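Local atomic coordinates of transcriptional regulator, MarR family, putative (Bacillus cereus, PDB entry 3BJA), a protein that probably binds DNA through a winged-helix domain and regulates transcription. Residues F36-V41 against Q69-D74; E27-S32 against D105-D110; E80-P83 against T89-Y92; N21-I26 against I31-F36. One frame throughout, in Å; residues are numbered along the deposited sequence.

Contact 1: F36-V41 against Q69-D74; sequences FGVIQV and QRMKRD
Val38 and Ile39 meet Met71 through wholly apolar groups, and the flat groups take no part in that touch. The ring of Phe36 has Gln40 CG over one face, displaced toward the rim, and meets the ring of Tyr108, the planes at about 50°. On the other segment the guanidinium of Arg73 has Arg70 NE over one face and Asp74 CG at its edge, in plane. The salt bridge there, Arg73 NH1 to Asp74 OD1 at 2.8 Å, is poorly directed as a hydrogen bond.

The contact itself hangs on one selenomethionine. Met71 and Val38 reach for each other tip to tip, Val38 CG1 lying 3.8 Å from Met71 SE. A bend at the last torsion (chi3 78°) turns the methyl from there toward Ile39, and Met71 CE ends 3.6 Å from Ile39 CG1. Helix 64-73 is the one that, as in other winged-helix MarR proteins, probably serves as the DNA-recognition helix, and Met71 ties its inner side to helix 33-44. The two backbones stay well apart, with the CA atoms of Val38 and Met71 separated by 9.6 Å, which leaves the long Met71 chain to span the gap. All three residues are buried. Val38 also packs on Met57, Ile39 on Lys101 of helix 95-116, and Met71 on Val77 at the start of the wing.

Contact 2: E27-S32 against D105-D110; sequences EQYDIS and DVQYSD
Gln107 carries most of this contact, reaching out from its helix to the side chains of Tyr29 and Gln28. Its chain bends at the second torsion (chi2 69°), bringing the amide to the hydroxyl end of Tyr29. Gln107 CD lies at the edge of the tyrosine ring, in its plane, while the amide is turned 59° out of that plane. The modelled separation of Tyr29 OH and Gln107 NE2, 2.4 Å, is too short and too badly angled to be read as a hydrogen bond, so the detail here is doubtful.

Gln28 and Gln107 reach toward each other from opposite directions, the Gln28 chain extended beyond CG. Gln28 OE1 stands 3.4 Å from Gln107 OE1, two acceptors that cannot bond to each other as modelled, with the amide planes 47° apart. Gln28 also lays its CG over one face of the neighbouring Tyr29 ring, 3.4 Å above it and toward the rim.

This polar cluster lies at the surface, where the loop between helices 2-25 and 33-44 runs past helix 95-116. Tyr29 extends the packing along that helix to Gln103 and Val104, Ile31 joins it at Val104, and Tyr108 touches Leu22 of helix 2-25 and, across the dimer, Tyr8 of the second subunit.

Contact 3: E80-P83 against T89-Y92; sequences EKNP and TLVY
Glu80 and Leu90 form an antiparallel hydrogen-bonded pair, and their backbones supply the strongest links here. Leu90 N gives to Glu80 O at 2.7 Å, and the return bond runs from Glu80 N to Leu90 O at 3.0 Å. Both are close to straight. The next pair, Lys81 with Thr89, is non-hydrogen-bonded and brings its CA atoms to 4.6 Å.

Among polar side chains, Glu80 leans over its partner strand toward Tyr92: its CG sits between the backbone N and the carbonyl carbon (chi1 65°), and the chain runs on extended to the ring. The two side chains cross at about a right angle, the carboxylate plane turned 57° from the ring, and Tyr92 OH gives only a weak bond to Glu80 OE1, 3.4 Å long. The firmer partner of this carboxylate is Lys47, which forms a salt bridge with OE2 and a cation-pi contact with Tyr92, so one lysine serves both residues. Asn82 ND2 hydrogen-bonds Glu88 OE1.

Leu90 lays CD1 against the aliphatic part of Asn82, 3.9 Å from Asn82 CB, crossing it at a slant where the first strand gives way to the loop.

Strands 77-81 and 89-93 make the beta hairpin that forms the wing of the winged-helix fold. Strand 89-93 is central in its small sheet: beyond it lies 48-49, joined by backbone bonds of Val91 with Val48, and Thr89 and Val91 pack on Met50 of helix 50-56.

Contact 4: N21-I26 against I31-F36; sequences NLDKAI and ISYVQF
The carboxylate of Asp23 meets the Tyr33 ring edge-on and nearly coplanar, the planes 19° apart, with Asp23 CG in plane at the ring's edge. Tyr33 takes the torsion that sets its CG between the backbone N and the carbonyl carbon (chi1 69°), which brings CD1 to 3.3 Å from Asp23 OD1. The same oxygen accepts the backbone N-H of Tyr33 at 2.8 Å, on its syn side but somewhat out of the carboxylate plane.

Leu22 crosses Tyr33 at about a right angle, its CD2 lying 4.2 Å from Tyr33 CB. Ile26 drives its CD1 end into the turn before helix 33-44: the methyl is 3.6 Å from Phe36 CB and 3.9 Å from Ile31 CG1, and approaches the Phe36 ring obliquely. Val104 of helix 95-116 packs on both Ile26 and Phe36, while Leu22 also touches Tyr8 of the second subunit.

Ser32 is the N-cap of helix 33-44. Gln35, three residues on, turns back so that its OE1 accepts from both Ser32 N, at 2.9 Å, and Ser32 OG, the former bond being one half of a capping box. A water gives hydrogen bonds to Asp23 O and Ile31 O, joining the end of helix 2-25 to the turn.

Asp23 thus meets a first-turn N-H of helix 33-44, a place where the helix dipole would be expected to stabilise its negative charge, while the side chains of Leu22, Ile26, Ile31 and Phe36 fill the junction by apolar packing.

How the contacts relate
Contact 1 is the buried one, wholly apolar; contact 4 is partly buried and mixes apolar packing with helix capping; contacts 2 and 3 lie at the surface and rely on polar groups, with firm backbone bonding across contact 3 and amides and a hydroxyl in doubtful geometry in contact 2. Helix 33-44 serves contacts 1 and 4, which share Phe36 and touch where Met71 CE packs on Gln35 O. Contacts 2 and 4 are neighbours, centres about 6 Å apart, sharing Ile31 and Ser32. A probable hydrogen bond from Gln40 NE2 to Asp105 OD1 links contacts 1 and 2. Contact 3 stands off in the wing, its centre about 26 Å from that of contact 4.

Contact 1: F36-V41 against Q69-D74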
loop_
_atom_site.group_PDB
_atom_site.type_symbol
_atom_site.label_atom_id
_atom_site.label_comp_id
_atom_site.label_asym_id
_atom_site.label_seq_id
_atom_site.Cartn_x
_atom_site.Cartn_y
_atom_site.Cartn_z
ATOM N N PHE A 36 3.569 -10.296 8.136
ATOM C CA PHE A 36 4.205 -9.601 9.256
ATOM C C PHE A 36 3.194 -8.685 9.963
ATOM O O PHE A 36 3.043 -8.776 11.176
ATOM C CB PHE A 36 5.429 -8.822 8.752
ATOM C CG PHE A 36 6.125 -8.019 9.802
ATOM C CD1 PHE A 36 6.934 -8.646 10.748
ATOM C CD2 PHE A 36 6.000 -6.625 9.831
ATOM C CE1 PHE A 36 7.598 -7.904 11.732
ATOM C CE2 PHE A 36 6.670 -5.861 10.822
ATOM C CZ PHE A 36 7.469 -6.506 11.758
ATOM N N GLY A 37 2.471 -7.867 9.182
ATOM C CA GLY A 37 1.425 -6.984 9.697
ATOM C C GLY A 37 0.389 -7.682 10.564
ATOM O O GLY A 37 0.111 -7.226 11.687
ATOM N N VAL A 38 -0.136 -8.804 10.052
ATOM C CA VAL A 38 -1.115 -9.657 10.766
ATOM C C VAL A 38 -0.562 -10.152 12.082
ATOM O O VAL A 38 -1.264 -10.127 13.093
ATOM C CB VAL A 38 -1.554 -10.910 9.918
ATOM C CG1 VAL A 38 -2.344 -11.951 10.767
ATOM C CG2 VAL A 38 -2.341 -10.484 8.714
ATOM N N ILE A 39 0.686 -10.622 12.061
ATOM C CA ILE A 39 1.382 -11.104 13.287
ATOM C C ILE A 39 1.509 -9.978 14.341
ATOM O O ILE A 39 1.243 -10.207 15.518
ATOM C CB ILE A 39 2.765 -11.759 12.938
ATOM C CG1 ILE A 39 2.527 -13.109 12.242
ATOM C CG2 ILE A 39 3.635 -11.940 14.173
ATOM C CD1 ILE A 39 3.772 -13.727 11.649
ATOM N N GLN A 40 1.887 -8.783 13.896
ATOM C CA GLN A 40 1.984 -7.598 14.770
ATOM C C GLN A 40 0.596 -7.272 15.345
ATOM O O GLN A 40 0.449 -7.176 16.568
ATOM C CB GLN A 40 2.589 -6.371 14.037
ATOM C CG GLN A 40 4.052 -6.552 13.568
ATOM C CD GLN A 40 5.037 -6.844 14.714
ATOM O OE1 GLN A 40 4.839 -6.405 15.849
ATOM N NE2 GLN A 40 6.106 -7.579 14.413
ATOM N N VAL A 41 -0.418 -7.165 14.473
ATOM C CA VAL A 41 -1.801 -6.895 14.920
ATOM C C VAL A 41 -2.284 -7.941 15.937
ATOM O O VAL A 41 -2.752 -7.568 17.016
ATOM C CB VAL A 41 -2.800 -6.818 13.746
ATOM C CG1 VAL A 41 -4.272 -6.881 14.250
ATOM C CG2 VAL A 41 -2.530 -5.567 12.894
ATOM N N GLN A 69 -5.921 -18.380 5.618
ATOM C CA GLN A 69 -5.870 -19.850 5.436
ATOM C C GLN A 69 -4.458 -20.379 5.166
ATOM O O GLN A 69 -4.084 -21.442 5.668
ATOM C CB GLN A 69 -6.835 -20.319 4.327
ATOM C CG GLN A 69 -8.114 -20.917 4.879
ATOM C CD GLN A 69 -7.896 -22.318 5.481
ATOM O OE1 GLN A 69 -7.255 -23.178 4.875
ATOM N NE2 GLN A 69 -8.449 -22.546 6.669
ATOM N N ARG A 70 -3.702 -19.621 4.377
ATOM C CA ARG A 70 -2.302 -19.906 4.068
ATOM C C ARG A 70 -1.487 -19.853 5.365
ATOM O O ARG A 70 -0.702 -20.757 5.642
ATOM C CB ARG A 70 -1.788 -18.879 3.041
ATOM C CG ARG A 70 -0.387 -19.070 2.473
ATOM C CD ARG A 70 -0.229 -20.438 1.901
ATOM N NE ARG A 70 0.767 -20.527 0.826
ATOM C CZ ARG A 70 0.516 -20.697 -0.487
ATOM N NH1 ARG A 70 -0.730 -20.833 -0.987
ATOM N NH2 ARG A 70 1.550 -20.760 -1.335
HETATM N N MSE A 71 -1.705 -18.805 6.165
HETATM C CA MSE A 71 -1.070 -18.666 7.488
HETATM C C MSE A 71 -1.546 -19.754 8.468
HETATM O O MSE A 71 -0.820 -20.111 9.387
HETATM C CB MSE A 71 -1.321 -17.265 8.090
HETATM C CG MSE A 71 -0.682 -16.128 7.309
HETATM SE SE MSE A 71 -0.930 -14.346 8.139
HETATM C CE MSE A 71 0.429 -14.417 9.562
ATOM N N LYS A 72 -2.768 -20.254 8.276
ATOM C CA LYS A 72 -3.324 -21.313 9.110
ATOM C C LYS A 72 -2.581 -22.642 8.865
ATOM O O LYS A 72 -2.175 -23.292 9.835
ATOM C CB LYS A 72 -4.844 -21.471 8.896
ATOM C CG LYS A 72 -5.559 -22.238 10.009
ATOM C CD LYS A 72 -6.994 -22.576 9.623
ATOM C CE LYS A 72 -7.767 -23.265 10.758
ATOM N NZ LYS A 72 -7.078 -24.449 11.276
ATOM N N ARG A 73 -2.392 -23.016 7.587
ATOM C CA ARG A 73 -1.686 -24.264 7.221
ATOM C C ARG A 73 -0.184 -24.134 7.576
ATOM O O ARG A 73 0.416 -25.108 8.044
ATOM C CB ARG A 73 -1.904 -24.685 5.737
ATOM C CG ARG A 73 -0.876 -24.122 4.746
ATOM C CD ARG A 73 -1.047 -24.478 3.269
ATOM N NE ARG A 73 0.095 -24.234 2.333
ATOM C CZ ARG A 73 1.202 -23.464 2.475
ATOM N NH1 ARG A 73 1.476 -22.692 3.531
ATOM N NH2 ARG A 73 2.092 -23.427 1.466
ATOM N N ASP A 74 0.407 -22.952 7.324
ATOM C CA ASP A 74 1.794 -22.635 7.729
ATOM C C ASP A 74 2.034 -22.730 9.230
ATOM O O ASP A 74 3.186 -22.801 9.651
ATOM C CB ASP A 74 2.231 -21.212 7.290
ATOM C CG ASP A 74 2.748 -21.151 5.872
ATOM O OD1 ASP A 74 3.419 -22.112 5.436
ATOM O OD2 ASP A 74 2.516 -20.134 5.183
#

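Contact 2: E27-S32 against D105-D110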
loop_
_atom_site.group_PDB
_atom_site.type_symbol
_atom_site.label_atom_id
_atom_site.label_comp_id
_atom_site.label_asym_id
_atom_site.label_seq_id
_atom_site.Cartn_x
_atom_site.Cartn_y
_atom_site.Cartn_z
ATOM N N GLU A 27 12.706 -11.503 4.655
ATOM C CA GLU A 27 12.723 -12.572 3.619
ATOM C C GLU A 27 13.003 -13.967 4.159
ATOM O O GLU A 27 12.306 -14.929 3.819
ATOM C CB GLU A 27 13.791 -12.217 2.557
ATOM C CG GLU A 27 13.894 -13.105 1.321
ATOM C CD GLU A 27 15.094 -12.763 0.423
ATOM O OE1 GLU A 27 15.664 -11.650 0.563
ATOM O OE2 GLU A 27 15.469 -13.624 -0.431
ATOM N N GLN A 28 14.039 -14.051 4.989
ATOM C CA GLN A 28 14.484 -15.302 5.626
ATOM C C GLN A 28 13.417 -16.063 6.424
ATOM O O GLN A 28 13.525 -17.270 6.548
ATOM C CB GLN A 28 15.708 -15.044 6.524
ATOM C CG GLN A 28 15.451 -14.119 7.741
ATOM C CD GLN A 28 16.701 -13.909 8.586
ATOM O OE1 GLN A 28 17.494 -13.000 8.320
ATOM N NE2 GLN A 28 16.862 -14.735 9.634
ATOM N N TYR A 29 12.407 -15.362 6.948
ATOM C CA TYR A 29 11.314 -15.978 7.724
ATOM C C TYR A 29 10.123 -16.459 6.889
ATOM O O TYR A 29 9.083 -16.800 7.459
ATOM C CB TYR A 29 10.816 -15.004 8.806
ATOM C CG TYR A 29 11.905 -14.576 9.740
ATOM C CD1 TYR A 29 12.307 -15.411 10.774
ATOM C CD2 TYR A 29 12.557 -13.343 9.587
ATOM C CE1 TYR A 29 13.334 -15.049 11.637
ATOM C CE2 TYR A 29 13.589 -12.966 10.449
ATOM C CZ TYR A 29 13.966 -13.834 11.479
ATOM O OH TYR A 29 14.963 -13.526 12.357
ATOM N N ASP A 30 10.254 -16.496 5.559
ATOM C CA ASP A 30 9.166 -16.934 4.666
ATOM C C ASP A 30 7.824 -16.194 4.861
ATOM O O ASP A 30 6.748 -16.806 4.881
ATOM C CB ASP A 30 9.005 -18.456 4.762
ATOM C CG ASP A 30 10.263 -19.176 4.381
ATOM O OD1 ASP A 30 10.780 -18.882 3.292
ATOM O OD2 ASP A 30 10.726 -20.046 5.145
ATOM N N ILE A 31 7.925 -14.880 5.038
ATOM C CA ILE A 31 6.774 -13.981 5.190
ATOM C C ILE A 31 7.063 -12.678 4.458
ATOM O O ILE A 31 8.226 -12.344 4.214
ATOM C CB ILE A 31 6.419 -13.679 6.690
ATOM C CG1 ILE A 31 7.566 -13.009 7.465
ATOM C CG2 ILE A 31 6.002 -14.957 7.414
ATOM C CD1 ILE A 31 7.131 -12.401 8.808
ATOM N N SER A 32 6.005 -11.955 4.107
ATOM C CA SER A 32 6.112 -10.619 3.479
ATOM C C SER A 32 5.504 -9.620 4.447
ATOM O O SER A 32 5.016 -10.021 5.519
ATOM C CB SER A 32 5.361 -10.593 2.155
ATOM O OG SER A 32 3.962 -10.638 2.385
ATOM N N ASP A 105 11.169 -9.487 15.079
ATOM C CA ASP A 105 11.377 -8.186 15.767
ATOM C C ASP A 105 12.838 -7.731 15.758
ATOM O O ASP A 105 13.098 -6.534 15.740
ATOM C CB ASP A 105 10.864 -8.222 17.229
ATOM C CG ASP A 105 9.315 -8.164 17.355
ATOM O OD1 ASP A 105 8.592 -7.745 16.423
ATOM O OD2 ASP A 105 8.820 -8.529 18.442
ATOM N N VAL A 106 13.769 -8.690 15.763
ATOM C CA VAL A 106 15.209 -8.421 15.682
ATOM C C VAL A 106 15.554 -7.827 14.308
ATOM O O VAL A 106 16.263 -6.822 14.247
ATOM C CB VAL A 106 16.061 -9.694 15.961
ATOM C CG1 VAL A 106 17.553 -9.372 15.904
ATOM C CG2 VAL A 106 15.712 -10.282 17.316
ATOM N N GLN A 107 15.042 -8.427 13.222
ATOM C CA GLN A 107 15.269 -7.896 11.851
ATOM C C GLN A 107 14.529 -6.580 11.602
ATOM O O GLN A 107 15.032 -5.744 10.865
ATOM C CB GLN A 107 14.925 -8.901 10.731
ATOM C CG GLN A 107 16.102 -9.782 10.248
ATOM C CD GLN A 107 16.605 -10.812 11.250
ATOM O OE1 GLN A 107 17.768 -11.203 11.205
ATOM N NE2 GLN A 107 15.746 -11.253 12.150
ATOM N N TYR A 108 13.337 -6.434 12.189
ATOM C CA TYR A 108 12.512 -5.219 12.089
ATOM C C TYR A 108 13.208 -4.026 12.746
ATOM O O TYR A 108 13.232 -2.937 12.183
ATOM C CB TYR A 108 11.161 -5.445 12.754
ATOM C CG TYR A 108 10.155 -4.326 12.557
ATOM C CD1 TYR A 108 9.745 -3.951 11.270
ATOM C CD2 TYR A 108 9.546 -3.710 13.643
ATOM C CE1 TYR A 108 8.785 -2.939 11.071
ATOM C CE2 TYR A 108 8.584 -2.696 13.458
ATOM C CZ TYR A 108 8.208 -2.326 12.176
ATOM O OH TYR A 108 7.270 -1.347 12.006
ATOM N N SER A 109 13.771 -4.255 13.932
ATOM C CA SER A 109 14.550 -3.245 14.657
ATOM C C SER A 109 15.720 -2.758 13.788
ATOM O O SER A 109 15.941 -1.556 13.672
ATOM C CB SER A 109 15.052 -3.808 15.981
ATOM O OG SER A 109 15.799 -2.847 16.707
ATOM N N ASP A 110 16.433 -3.695 13.163
ATOM C CA ASP A 110 17.515 -3.359 12.234
ATOM C C ASP A 110 16.986 -2.641 10.998
ATOM O O ASP A 110 17.660 -1.768 10.493
ATOM C CB ASP A 110 18.287 -4.605 11.787
ATOM C CG ASP A 110 19.081 -5.262 12.911
ATOM O OD1 ASP A 110 19.536 -4.566 13.854
ATOM O OD2 ASP A 110 19.275 -6.499 12.822
#

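Contact 3: E80-P83 against T89-Y92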
loop_
_atom_site.group_PDB
_atom_site.type_symbol
_atom_site.label_atom_id
_atom_site.label_comp_id
_atom_site.label_asym_id
_atom_site.label_seq_id
_atom_site.Cartn_x
_atom_site.Cartn_y
_atom_site.Cartn_z
ATOM N N GLU A 80 -11.189 -20.224 14.568
ATOM C CA GLU A 80 -12.291 -20.978 15.163
ATOM C C GLU A 80 -13.596 -20.168 15.149
ATOM O O GLU A 80 -13.564 -18.938 15.252
ATOM C CB GLU A 80 -11.930 -21.386 16.600
ATOM C CG GLU A 80 -11.749 -20.209 17.587
ATOM C CD GLU A 80 -11.234 -20.614 18.978
ATOM O OE1 GLU A 80 -10.785 -21.773 19.188
ATOM O OE2 GLU A 80 -11.270 -19.732 19.866
ATOM N N LYS A 81 -14.727 -20.865 15.031
ATOM C CA LYS A 81 -16.045 -20.226 15.055
ATOM C C LYS A 81 -16.363 -19.796 16.490
ATOM O O LYS A 81 -16.121 -20.561 17.431
ATOM C CB LYS A 81 -17.132 -21.177 14.533
ATOM N N ASN A 82 -16.873 -18.570 16.648
ATOM C CA ASN A 82 -17.279 -18.037 17.959
ATOM C C ASN A 82 -18.514 -18.825 18.441
ATOM O O ASN A 82 -19.533 -18.819 17.731
ATOM C CB ASN A 82 -17.621 -16.539 17.850
ATOM C CG ASN A 82 -18.056 -15.910 19.184
ATOM O OD1 ASN A 82 -17.790 -16.436 20.271
ATOM N ND2 ASN A 82 -18.715 -14.758 19.092
ATOM N N PRO A 83 -18.431 -19.512 19.625
ATOM C CA PRO A 83 -19.615 -20.263 20.138
ATOM C C PRO A 83 -20.909 -19.434 20.365
ATOM O O PRO A 83 -21.999 -20.018 20.420
ATOM C CB PRO A 83 -19.110 -20.878 21.451
ATOM C CG PRO A 83 -17.623 -20.900 21.313
ATOM C CD PRO A 83 -17.274 -19.679 20.528
ATOM N N THR A 89 -15.893 -15.640 12.804
ATOM C CA THR A 89 -14.647 -16.399 12.937
ATOM C C THR A 89 -13.668 -15.619 13.814
ATOM O O THR A 89 -13.375 -14.459 13.522
ATOM C CB THR A 89 -13.992 -16.630 11.559
ATOM O OG1 THR A 89 -14.920 -17.282 10.701
ATOM C CG2 THR A 89 -12.747 -17.502 11.672
ATOM N N LEU A 90 -13.177 -16.262 14.877
ATOM C CA LEU A 90 -12.167 -15.678 15.783
ATOM C C LEU A 90 -10.799 -16.149 15.310
ATOM O O LEU A 90 -10.667 -17.313 14.923
ATOM C CB LEU A 90 -12.388 -16.136 17.226
ATOM C CG LEU A 90 -13.716 -15.747 17.882
ATOM C CD1 LEU A 90 -13.962 -16.535 19.176
ATOM C CD2 LEU A 90 -13.783 -14.233 18.108
ATOM N N VAL A 91 -9.800 -15.260 15.352
ATOM C CA VAL A 91 -8.424 -15.554 14.899
ATOM C C VAL A 91 -7.399 -15.193 15.989
ATOM O O VAL A 91 -7.572 -14.221 16.725
ATOM C CB VAL A 91 -8.062 -14.753 13.620
ATOM C CG1 VAL A 91 -6.786 -15.302 12.986
ATOM C CG2 VAL A 91 -9.191 -14.801 12.604
ATOM N N TYR A 92 -6.323 -15.970 16.074
ATOM C CA TYR A 92 -5.271 -15.741 17.075
ATOM C C TYR A 92 -3.957 -16.414 16.701
ATOM O O TYR A 92 -3.940 -17.336 15.878
ATOM C CB TYR A 92 -5.739 -16.182 18.482
ATOM C CG TYR A 92 -6.146 -17.633 18.630
ATOM C CD1 TYR A 92 -7.397 -18.082 18.176
ATOM C CD2 TYR A 92 -5.309 -18.561 19.276
ATOM C CE1 TYR A 92 -7.795 -19.435 18.317
ATOM C CE2 TYR A 92 -5.700 -19.917 19.435
ATOM C CZ TYR A 92 -6.944 -20.344 18.951
ATOM O OH TYR A 92 -7.345 -21.662 19.096
#

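Contact 4: N21-I26 against I31-F36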
loop_
_atom_site.group_PDB
_atom_site.type_symbol
_atom_site.label_atom_id
_atom_site.label_comp_id
_atom_site.label_asym_id
_atom_site.label_seq_id
_atom_site.Cartn_x
_atom_site.Cartn_y
_atom_site.Cartn_z
ATOM N N ASN A 21 12.175 -2.716 0.930
ATOM C CA ASN A 21 13.301 -2.934 1.845
ATOM C C ASN A 21 12.968 -3.760 3.097
ATOM O O ASN A 21 13.860 -4.451 3.610
ATOM C CB ASN A 21 13.932 -1.595 2.264
ATOM C CG ASN A 21 14.665 -0.881 1.123
ATOM O OD1 ASN A 21 14.741 -1.362 -0.004
ATOM N ND2 ASN A 21 15.216 0.291 1.433
ATOM N N LEU A 22 11.729 -3.649 3.600
ATOM C CA LEU A 22 11.242 -4.468 4.732
ATOM C C LEU A 22 11.104 -5.939 4.323
ATOM O O LEU A 22 11.500 -6.829 5.099
ATOM C CB LEU A 22 9.896 -3.969 5.260
ATOM C CG LEU A 22 9.208 -4.713 6.414
ATOM C CD1 LEU A 22 10.086 -4.823 7.652
ATOM C CD2 LEU A 22 7.916 -4.016 6.752
ATOM N N ASP A 23 10.525 -6.174 3.135
ATOM C CA ASP A 23 10.358 -7.511 2.557
ATOM C C ASP A 23 11.685 -8.215 2.370
ATOM O O ASP A 23 11.760 -9.435 2.576
ATOM C CB ASP A 23 9.632 -7.473 1.192
ATOM C CG ASP A 23 8.109 -7.363 1.310
ATOM O OD1 ASP A 23 7.558 -7.261 2.444
ATOM O OD2 ASP A 23 7.451 -7.389 0.232
ATOM N N LYS A 24 12.702 -7.442 1.963
ATOM C CA LYS A 24 14.070 -7.939 1.799
ATOM C C LYS A 24 14.581 -8.343 3.180
ATOM O O LYS A 24 15.108 -9.442 3.342
ATOM C CB LYS A 24 14.977 -6.868 1.162
ATOM C CG LYS A 24 16.188 -7.382 0.367
ATOM C CD LYS A 24 17.364 -7.857 1.210
ATOM C CE LYS A 24 18.511 -8.360 0.331
ATOM N NZ LYS A 24 18.158 -9.619 -0.390
ATOM N N ALA A 25 14.367 -7.463 4.163
ATOM C CA ALA A 25 14.794 -7.661 5.555
ATOM C C ALA A 25 14.175 -8.866 6.279
ATOM O O ALA A 25 14.886 -9.545 7.039
ATOM C CB ALA A 25 14.544 -6.394 6.360
ATOM N N ILE A 26 12.877 -9.121 6.062
ATOM C CA ILE A 26 12.163 -10.266 6.704
ATOM C C ILE A 26 12.069 -11.547 5.836
ATOM O O ILE A 26 11.448 -12.538 6.255
ATOM C CB ILE A 26 10.746 -9.844 7.243
ATOM C CG1 ILE A 26 9.715 -9.602 6.114
ATOM C CG2 ILE A 26 10.874 -8.630 8.139
ATOM C CD1 ILE A 26 8.320 -9.257 6.611
ATOM N N ILE A 31 7.925 -14.880 5.038
ATOM C CA ILE A 31 6.774 -13.981 5.190
ATOM C C ILE A 31 7.063 -12.678 4.458
ATOM O O ILE A 31 8.226 -12.344 4.214
ATOM C CB ILE A 31 6.419 -13.679 6.690
ATOM C CG1 ILE A 31 7.566 -13.009 7.465
ATOM C CG2 ILE A 31 6.002 -14.957 7.414
ATOM C CD1 ILE A 31 7.131 -12.401 8.808
ATOM N N SER A 32 6.005 -11.955 4.107
ATOM C CA SER A 32 6.112 -10.619 3.479
ATOM C C SER A 32 5.504 -9.620 4.447
ATOM O O SER A 32 5.016 -10.021 5.519
ATOM C CB SER A 32 5.361 -10.593 2.155
ATOM O OG SER A 32 3.962 -10.638 2.385
ATOM N N TYR A 33 5.501 -8.337 4.067
ATOM C CA TYR A 33 4.942 -7.273 4.930
ATOM C C TYR A 33 3.491 -7.581 5.369
ATOM O O TYR A 33 3.146 -7.359 6.531
ATOM C CB TYR A 33 5.067 -5.843 4.299
ATOM C CG TYR A 33 4.186 -5.570 3.074
ATOM C CD1 TYR A 33 4.636 -5.869 1.776
ATOM C CD2 TYR A 33 2.890 -5.018 3.210
ATOM C CE1 TYR A 33 3.828 -5.638 0.628
ATOM C CE2 TYR A 33 2.070 -4.785 2.075
ATOM C CZ TYR A 33 2.551 -5.091 0.777
ATOM O OH TYR A 33 1.779 -4.879 -0.366
ATOM N N VAL A 34 2.676 -8.131 4.457
ATOM C CA VAL A 34 1.260 -8.442 4.768
ATOM C C VAL A 34 1.130 -9.477 5.920
ATOM O O VAL A 34 0.392 -9.229 6.876
ATOM C CB VAL A 34 0.389 -8.742 3.493
ATOM C CG1 VAL A 34 0.934 -9.891 2.687
ATOM C CG2 VAL A 34 -1.073 -9.005 3.872
ATOM N N GLN A 35 1.914 -10.554 5.888
ATOM C CA GLN A 35 1.870 -11.576 6.973
ATOM C C GLN A 35 2.466 -11.021 8.273
ATOM O O GLN A 35 1.935 -11.251 9.362
ATOM C CB GLN A 35 2.551 -12.893 6.589
ATOM C CG GLN A 35 1.858 -13.661 5.472
ATOM C CD GLN A 35 2.100 -13.094 4.090
ATOM O OE1 GLN A 35 3.168 -12.563 3.813
ATOM N NE2 GLN A 35 1.107 -13.209 3.211
ATOM N N PHE A 36 3.569 -10.296 8.136
ATOM C CA PHE A 36 4.205 -9.601 9.256
ATOM C C PHE A 36 3.194 -8.685 9.963
ATOM O O PHE A 36 3.043 -8.776 11.176
ATOM C CB PHE A 36 5.429 -8.822 8.752
ATOM C CG PHE A 36 6.125 -8.019 9.802
ATOM C CD1 PHE A 36 6.934 -8.646 10.748
ATOM C CD2 PHE A 36 6.000 -6.625 9.831
ATOM C CE1 PHE A 36 7.598 -7.904 11.732
ATOM C CE2 PHE A 36 6.670 -5.861 10.822
ATOM C CZ PHE A 36 7.469 -6.506 11.758
HETATM O O HOH W 1 9.501 -10.906 2.335
#